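Local coordinates for protein amidohydrolase (Mycoplasma synoviae, PDB 3OVG) that hydrolyses 1,4-lactones, including D-xylono- and L-arabino-1,4-lactone 5-phosphates, as a zinc-dependent member of the phosphotriesterase family, at residues G21-H26 against G63-T68; T158-I163 against L191-L196. All coordinates share one frame; numbering follows the deposited sequence.

Contact 1: G21-H26 against G63-T68; sequences GITDCH and GSTIVT. With ZN (zinc ion), chain G.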
ATOM      1  N   GLY A  21       0.469 -16.643  43.547  1.00 18.15           N
ATOM      2  CA  GLY A  21      -0.789 -17.297  43.207  1.00 17.70           C
ATOM      3  C   GLY A  21      -0.874 -17.642  41.725  1.00 19.23           C
ATOM      4  O   GLY A  21       0.162 -17.870  41.071  1.00 15.26           O
ATOM      5  N   ILE A  22      -2.097 -17.671  41.192  1.00 16.52           N
ATOM      6  CA  ILE A  22      -2.288 -17.911  39.776  1.00 17.10           C
ATOM      7  C   ILE A  22      -1.731 -16.722  38.968  1.00 20.00           C
ATOM      8  O   ILE A  22      -2.083 -15.556  39.198  1.00 18.09           O
ATOM      9  CB  ILE A  22      -3.751 -18.154  39.432  1.00 18.87           C
ATOM     10  CG1 ILE A  22      -4.246 -19.445  40.130  1.00 19.17           C
ATOM     11  CG2 ILE A  22      -3.912 -18.192  37.927  1.00 17.92           C
ATOM     12  CD1 ILE A  22      -5.694 -19.899  39.734  1.00 17.44           C
ATOM     13  N   THR A  23      -0.831 -17.032  38.040  1.00 18.74           N
ATOM     14  CA  THR A  23      -0.086 -16.010  37.325  1.00 19.80           C
ATOM     15  C   THR A  23      -0.214 -16.145  35.817  1.00 17.90           C
ATOM     16  O   THR A  23       0.033 -17.201  35.229  1.00 16.49           O
ATOM     17  CB  THR A  23       1.432 -16.042  37.686  1.00 19.33           C
ATOM     18  OG1 THR A  23       1.590 -15.961  39.110  1.00 17.85           O
ATOM     19  CG2 THR A  23       2.187 -14.888  37.003  1.00 16.42           C
ATOM     20  N   ASP A  24      -0.580 -15.027  35.217  1.00 18.31           N
ATOM     21  CA  ASP A  24      -0.631 -14.858  33.789  1.00 16.68           C
ATOM     22  C   ASP A  24       0.766 -14.359  33.444  1.00 18.59           C
ATOM     23  O   ASP A  24       1.117 -13.235  33.817  1.00 18.90           O
ATOM     24  CB  ASP A  24      -1.687 -13.794  33.527  1.00 16.10           C
ATOM     25  CG  ASP A  24      -1.689 -13.274  32.115  1.00 18.40           C
ATOM     26  OD1 ASP A  24      -0.846 -13.674  31.271  1.00 17.18           O
ATOM     27  OD2 ASP A  24      -2.591 -12.448  31.863  1.00 19.64           O
ATOM     28  N   CYS A  25       1.546 -15.170  32.729  1.00 16.62           N
ATOM     29  CA  CYS A  25       2.987 -14.927  32.597  1.00 18.06           C
ATOM     30  C   CYS A  25       3.406 -14.005  31.455  1.00 17.58           C
ATOM     31  O   CYS A  25       4.595 -13.721  31.308  1.00 17.40           O
ATOM     32  CB  CYS A  25       3.763 -16.249  32.520  1.00 16.52           C
ATOM     33  SG  CYS A  25       3.809 -17.090  34.142  1.00 17.85           S
ATOM     34  N   HIS A  26       2.447 -13.512  30.676  1.00 17.20           N
ATOM     35  CA  HIS A  26       2.760 -12.617  29.573  1.00 17.28           C
ATOM     36  C   HIS A  26       1.499 -11.916  29.097  1.00 18.30           C
ATOM     37  O   HIS A  26       0.646 -12.520  28.475  1.00 16.02           O
ATOM     38  CB  HIS A  26       3.441 -13.399  28.440  1.00 18.65           C
ATOM     39  CG  HIS A  26       3.834 -12.567  27.261  1.00 20.08           C
ATOM     40  ND1 HIS A  26       4.936 -12.860  26.478  1.00 20.63           N
ATOM     41  CD2 HIS A  26       3.270 -11.457  26.724  1.00 19.51           C
ATOM     42  CE1 HIS A  26       5.015 -11.977  25.497  1.00 23.20           C
ATOM     43  NE2 HIS A  26       4.017 -11.117  25.623  1.00 19.84           N
ATOM     44  N   GLY A  63      -7.342 -15.283  39.648  1.00 20.75           N
ATOM     45  CA  GLY A  63      -5.987 -14.916  39.313  1.00 19.68           C
ATOM     46  C   GLY A  63      -5.453 -13.970  40.371  1.00 19.76           C
ATOM     47  O   GLY A  63      -6.241 -13.330  41.072  1.00 17.26           O
ATOM     48  N   SER A  64      -4.128 -13.881  40.475  1.00 18.81           N
ATOM     49  CA  SER A  64      -3.469 -12.881  41.330  1.00 19.45           C
ATOM     50  C   SER A  64      -2.445 -12.047  40.570  1.00 19.38           C
ATOM     51  O   SER A  64      -2.408 -10.824  40.682  1.00 19.12           O
ATOM     52  CB  SER A  64      -2.721 -13.559  42.499  1.00 20.18           C
ATOM     53  OG  SER A  64      -3.603 -14.088  43.475  1.00 22.14           O
ATOM     54  N   THR A  65      -1.569 -12.707  39.815  1.00 19.72           N
ATOM     55  CA  THR A  65      -0.437 -11.973  39.276  1.00 16.31           C
ATOM     56  C   THR A  65      -0.435 -11.827  37.753  1.00 16.60           C
ATOM     57  O   THR A  65      -0.676 -12.782  37.031  1.00 16.70           O
ATOM     58  CB  THR A  65       0.901 -12.578  39.766  1.00 18.04           C
ATOM     59  OG1 THR A  65       0.944 -12.535  41.202  1.00 17.14           O
ATOM     60  CG2 THR A  65       2.058 -11.791  39.197  1.00 15.99           C
ATOM     61  N   ILE A  66      -0.147 -10.628  37.268  1.00 15.94           N
ATOM     62  CA  ILE A  66       0.041 -10.452  35.836  1.00 17.47           C
ATOM     63  C   ILE A  66       1.410  -9.872  35.531  1.00 16.88           C
ATOM     64  O   ILE A  66       1.785  -8.837  36.068  1.00 17.27           O
ATOM     65  CB  ILE A  66      -1.104  -9.598  35.203  1.00 16.14           C
ATOM     66  CG1 ILE A  66      -2.409 -10.374  35.271  1.00 16.24           C
ATOM     67  CG2 ILE A  66      -0.790  -9.242  33.755  1.00 17.42           C
ATOM     68  CD1 ILE A  66      -3.645  -9.547  35.068  1.00 14.98           C
ATOM     69  N   VAL A  67       2.184 -10.570  34.699  1.00 17.11           N
ATOM     70  CA  VAL A  67       3.468 -10.051  34.234  1.00 14.76           C
ATOM     71  C   VAL A  67       3.281  -9.274  32.907  1.00 16.42           C
ATOM     72  O   VAL A  67       3.028  -9.855  31.852  1.00 17.47           O
ATOM     73  CB  VAL A  67       4.484 -11.193  34.025  1.00 16.29           C
ATOM     74  CG1 VAL A  67       5.891 -10.656  33.727  1.00 14.45           C
ATOM     75  CG2 VAL A  67       4.497 -12.134  35.258  1.00 15.99           C
ATOM     76  N   THR A  68       3.449  -7.964  32.951  1.00 15.13           N
ATOM     77  CA  THR A  68       3.284  -7.167  31.755  1.00 15.65           C
ATOM     78  C   THR A  68       4.608  -7.081  30.980  1.00 14.98           C
ATOM     79  O   THR A  68       5.574  -6.474  31.438  1.00 17.48           O
ATOM     80  CB  THR A  68       2.713  -5.766  32.087  1.00 16.88           C
ATOM     81  OG1 THR A  68       3.583  -5.100  33.001  1.00 16.10           O
ATOM     82  CG2 THR A  68       1.333  -5.907  32.759  1.00 16.98           C
TER
HETATM   83 ZN    ZN G 362       3.090  -9.511  24.116  1.00 34.02          ZN
HETATM   84  O   HOH W   1      -4.412 -16.618  42.702  1.00 20.52           O
HETATM   85  O   HOH W   2       3.144 -10.617  22.040  1.00 25.33           O
HETATM   86  O   HOH W   3       2.278  -7.859  22.416  1.00 24.73           O

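Contact 2: T158-I163 against L191-L196; sequences TGYGAI and LGTMAL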
ATOM      1  N   THR A 158      13.336 -12.445  19.324  1.00 17.80           N
ATOM      2  CA  THR A 158      13.933 -12.914  18.091  1.00 17.06           C
ATOM      3  C   THR A 158      12.912 -12.818  16.976  1.00 17.70           C
ATOM      4  O   THR A 158      11.711 -12.830  17.218  1.00 14.91           O
ATOM      5  CB  THR A 158      14.450 -14.344  18.215  1.00 18.20           C
ATOM      6  OG1 THR A 158      13.429 -15.160  18.779  1.00 18.49           O
ATOM      7  CG2 THR A 158      15.657 -14.360  19.161  1.00 19.08           C
ATOM      8  N   GLY A 159      13.417 -12.697  15.752  1.00 18.42           N
ATOM      9  CA  GLY A 159      12.590 -12.408  14.594  1.00 18.20           C
ATOM     10  C   GLY A 159      12.215 -13.694  13.882  1.00 19.14           C
ATOM     11  O   GLY A 159      12.540 -14.800  14.384  1.00 16.51           O
ATOM     12  N   TYR A 160      11.528 -13.558  12.735  1.00 17.81           N
ATOM     13  CA  TYR A 160      10.981 -14.719  12.037  1.00 15.10           C
ATOM     14  C   TYR A 160      12.045 -15.549  11.373  1.00 16.77           C
ATOM     15  O   TYR A 160      12.693 -15.089  10.435  1.00 14.00           O
ATOM     16  CB  TYR A 160       9.916 -14.352  10.998  1.00 18.07           C
ATOM     17  CG  TYR A 160       9.481 -15.607  10.284  1.00 16.53           C
ATOM     18  CD1 TYR A 160       8.727 -16.569  10.951  1.00 17.89           C
ATOM     19  CD2 TYR A 160       9.893 -15.877   8.973  1.00 18.22           C
ATOM     20  CE1 TYR A 160       8.346 -17.774  10.323  1.00 18.28           C
ATOM     21  CE2 TYR A 160       9.506 -17.085   8.325  1.00 19.98           C
ATOM     22  CZ  TYR A 160       8.743 -18.017   9.015  1.00 18.18           C
ATOM     23  OH  TYR A 160       8.358 -19.189   8.409  1.00 19.08           O
ATOM     24  N   GLY A 161      12.210 -16.780  11.872  1.00 15.73           N
ATOM     25  CA  GLY A 161      13.114 -17.760  11.279  1.00 15.25           C
ATOM     26  C   GLY A 161      14.555 -17.300  11.328  1.00 17.31           C
ATOM     27  O   GLY A 161      15.372 -17.737  10.529  1.00 15.98           O
ATOM     28  N   ALA A 162      14.891 -16.401  12.250  1.00 17.14           N
ATOM     29  CA  ALA A 162      16.281 -15.939  12.324  1.00 16.98           C
ATOM     30  C   ALA A 162      16.553 -15.188  13.607  1.00 18.04           C
ATOM     31  O   ALA A 162      15.654 -14.559  14.176  1.00 17.15           O
ATOM     32  CB  ALA A 162      16.639 -15.069  11.141  1.00 15.08           C
ATOM     33  N   ILE A 163      17.797 -15.284  14.073  1.00 19.11           N
ATOM     34  CA  ILE A 163      18.244 -14.465  15.196  1.00 16.13           C
ATOM     35  C   ILE A 163      19.205 -13.435  14.653  1.00 16.08           C
ATOM     36  O   ILE A 163      20.319 -13.762  14.194  1.00 16.57           O
ATOM     37  CB  ILE A 163      18.918 -15.302  16.281  1.00 15.77           C
ATOM     38  CG1 ILE A 163      17.914 -16.334  16.805  1.00 16.24           C
ATOM     39  CG2 ILE A 163      19.445 -14.368  17.385  1.00 13.78           C
ATOM     40  CD1 ILE A 163      18.435 -17.274  17.943  1.00 18.76           C
ATOM     41  N   LEU A 191       6.506 -16.315  15.704  1.00 16.62           N
ATOM     42  CA  LEU A 191       5.889 -17.557  15.207  1.00 18.41           C
ATOM     43  C   LEU A 191       6.514 -18.818  15.801  1.00 17.05           C
ATOM     44  O   LEU A 191       6.371 -19.910  15.245  1.00 16.96           O
ATOM     45  CB  LEU A 191       5.901 -17.621  13.674  1.00 18.37           C
ATOM     46  CG  LEU A 191       4.673 -17.016  12.973  1.00 22.23           C
ATOM     47  CD1 LEU A 191       4.212 -15.732  13.637  1.00 19.83           C
ATOM     48  CD2 LEU A 191       4.860 -16.827  11.461  1.00 20.88           C
ATOM     49  N   GLY A 192       7.171 -18.665  16.949  1.00 16.14           N
ATOM     50  CA  GLY A 192       7.683 -19.794  17.710  1.00 14.46           C
ATOM     51  C   GLY A 192       8.908 -20.414  17.048  1.00 16.49           C
ATOM     52  O   GLY A 192       9.214 -21.596  17.282  1.00 15.70           O
ATOM     53  N   THR A 193       9.588 -19.628  16.210  1.00 12.66           N
ATOM     54  CA  THR A 193      10.835 -20.056  15.572  1.00 14.09           C
ATOM     55  C   THR A 193      12.087 -19.728  16.419  1.00 14.93           C
ATOM     56  O   THR A 193      12.110 -18.768  17.223  1.00 12.96           O
ATOM     57  CB  THR A 193      11.031 -19.428  14.170  1.00 15.30           C
ATOM     58  OG1 THR A 193      11.145 -17.984  14.281  1.00 15.10           O
ATOM     59  CG2 THR A 193       9.889 -19.797  13.210  1.00 15.41           C
HETATM   60  N   MSE A 194      13.130 -20.529  16.196  1.00 15.32           N
HETATM   61  CA  MSE A 194      14.441 -20.356  16.837  1.00 15.52           C
HETATM   62  C   MSE A 194      14.411 -20.521  18.349  1.00 15.34           C
HETATM   63  O   MSE A 194      15.342 -20.092  19.053  1.00 14.62           O
HETATM   64  CB  MSE A 194      15.011 -18.971  16.513  1.00 16.82           C
HETATM   65  CG  MSE A 194      14.978 -18.634  15.034  1.00 16.52           C
HETATM   66 SE   MSE A 194      16.059 -19.906  13.996  1.00 27.42          SE
HETATM   67  CE  MSE A 194      17.909 -19.386  14.595  1.00 18.24           C
ATOM     68  N   ALA A 195      13.362 -21.153  18.858  1.00 15.71           N
ATOM     69  CA  ALA A 195      13.198 -21.242  20.311  1.00 16.64           C
ATOM     70  C   ALA A 195      14.332 -22.067  20.942  1.00 15.63           C
ATOM     71  O   ALA A 195      14.864 -21.717  21.996  1.00 13.97           O
ATOM     72  CB  ALA A 195      11.858 -21.827  20.649  1.00 14.78           C
ATOM     73  N   LEU A 196      14.695 -23.163  20.279  1.00 15.92           N
ATOM     74  CA  LEU A 196      15.767 -24.026  20.762  1.00 15.32           C
ATOM     75  C   LEU A 196      17.051 -23.188  20.891  1.00 16.02           C
ATOM     76  O   LEU A 196      17.787 -23.268  21.867  1.00 16.94           O
ATOM     77  CB  LEU A 196      15.991 -25.159  19.753  1.00 16.70           C
ATOM     78  CG  LEU A 196      17.105 -26.150  20.077  1.00 17.85           C
ATOM     79  CD1 LEU A 196      16.856 -26.803  21.464  1.00 16.82           C
ATOM     80  CD2 LEU A 196      17.215 -27.193  18.984  1.00 17.02           C
TER
HETATM   81  O   HOH W   4      11.984 -16.023  16.781  1.00 14.32           O

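Contact 1: G21-H26 against G63-T68
Thr23 and Thr65 lie side by side on neighbouring parallel strands, their side chains pointing the same way; Thr23 OG1 sits 3.5 Å from Thr65 CB, and the two CG2 methyls are 3.8 Å apart. In both, OG1 lies anti to the carbonyl carbon (chi1 -54° and -59°), which leaves CG2 anti to the backbone N and sets methyl beside methyl. Thr23 OG1 bonds back to Gly21 O from above the carbonyl plane, while Thr65 OG1 bonds to Leu20 O. Asp24 and Ile66 occupy the other face: Ile66 CG1 lies 3.9 Å from Asp24 CB, and both side chains touch Phe58 of helix 48-60. Between these faces Asp24 N meets Thr65 O at 2.9 Å and Val67 N meets Asp24 O at 3.0 Å, each nearly along the C=O direction. This is a beta-alpha-beta crossover, joining the first two strands of the family's TIM barrel through a connection that includes helix 48-60. Past Asp24, the chain turns a corner at His26, whose NE2 binds zinc at 2.4 Å. Two waters, His28, Asp274 and the carboxylated Lys155 also bind that zinc, and Ser215 OG holds His26 ND1. Val67 turns its side chain toward the first strand, CB 3.7 Å from Cys25 O and CG2 close to Thr23 CG2. The opposite end, at Gly21, Ile22 and Ser64, is the more open to solvent. There Ile22 O takes two donors, Ser64 N on a lone pair in the carbonyl plane and Thr65 N tilted from it, and a water joins Ile22 N to Ser64 OG, 2.8 Å from the latter.

Contact 2: T158-I163 against L191-L196
Thr193 OG1 accepts a hydrogen bond from Gly161 N at 2.9 Å (N-H...O 161°), tying the loop 191-194, which leads into helix 195-205, to the type II turn from Gly159 to Ala162. Chi1 of Thr193 (63°) puts OG1 between its own backbone N and carbonyl carbon; from there it also bonds to Gln190 O, while CG2 is left to meet the Tyr160 ring, 3.8 Å from CE1. Tyr160 holds CG anti to its backbone N; chi1 177° carries the ring to Leu191 and Thr193, although its CB points to neither. Leu191 CD2 packs obliquely against the same ring carbon, CE1, at 3.8 Å. Gly161, third residue of the turn, has the positive phi that position favours. Met194, present as selenomethionine, is bent at both chi2 and chi3, curling its chain over the turn: CG lies 3.6 Å from Ala162 N, and CE comes back to Ile163 CG1 at 3.8 Å. A water accepts from Thr158 OG1 (2.6 Å) and donates to Gly159 O (2.7 Å) and Thr193 O (2.8 Å), linking the segments. Leu191 lies near the substrate-binding Tyr247, and the Tyr160 hydroxyl bonds to the backbone N of the substrate-binding Lys246 of the second subunit, with which Ile163 forms an antiparallel ladder. Within the chain, strand 157-160 runs beside strand 185-190, and Thr158 touches Thr189 on it. Met194 is the N-cap residue of helix 195-205, whose Val198 and His201 lie against Ile163, and helix 223-233 packs on Ala195 and Leu196 beyond.

Both contacts lie within one TIM barrel and join segments from neighbouring strands of it, on opposite sides of the chain's centre, about 25 Å apart between centres. Contact 1 is the more deeply buried: strand against strand, held by a ladder of backbone bonds and ending in a zinc ligand. Contact 2 is only partly buried and joins the end of a strand to the loop leading into a helix. It relies on one side-chain acceptor, a bridging water and apolar chains wrapped round a turn. It also touches a second subunit, whereas no other chain of the assembly reaches contact 1. The two share no strand or helix, and their nearest atoms stay about 10 Å apart.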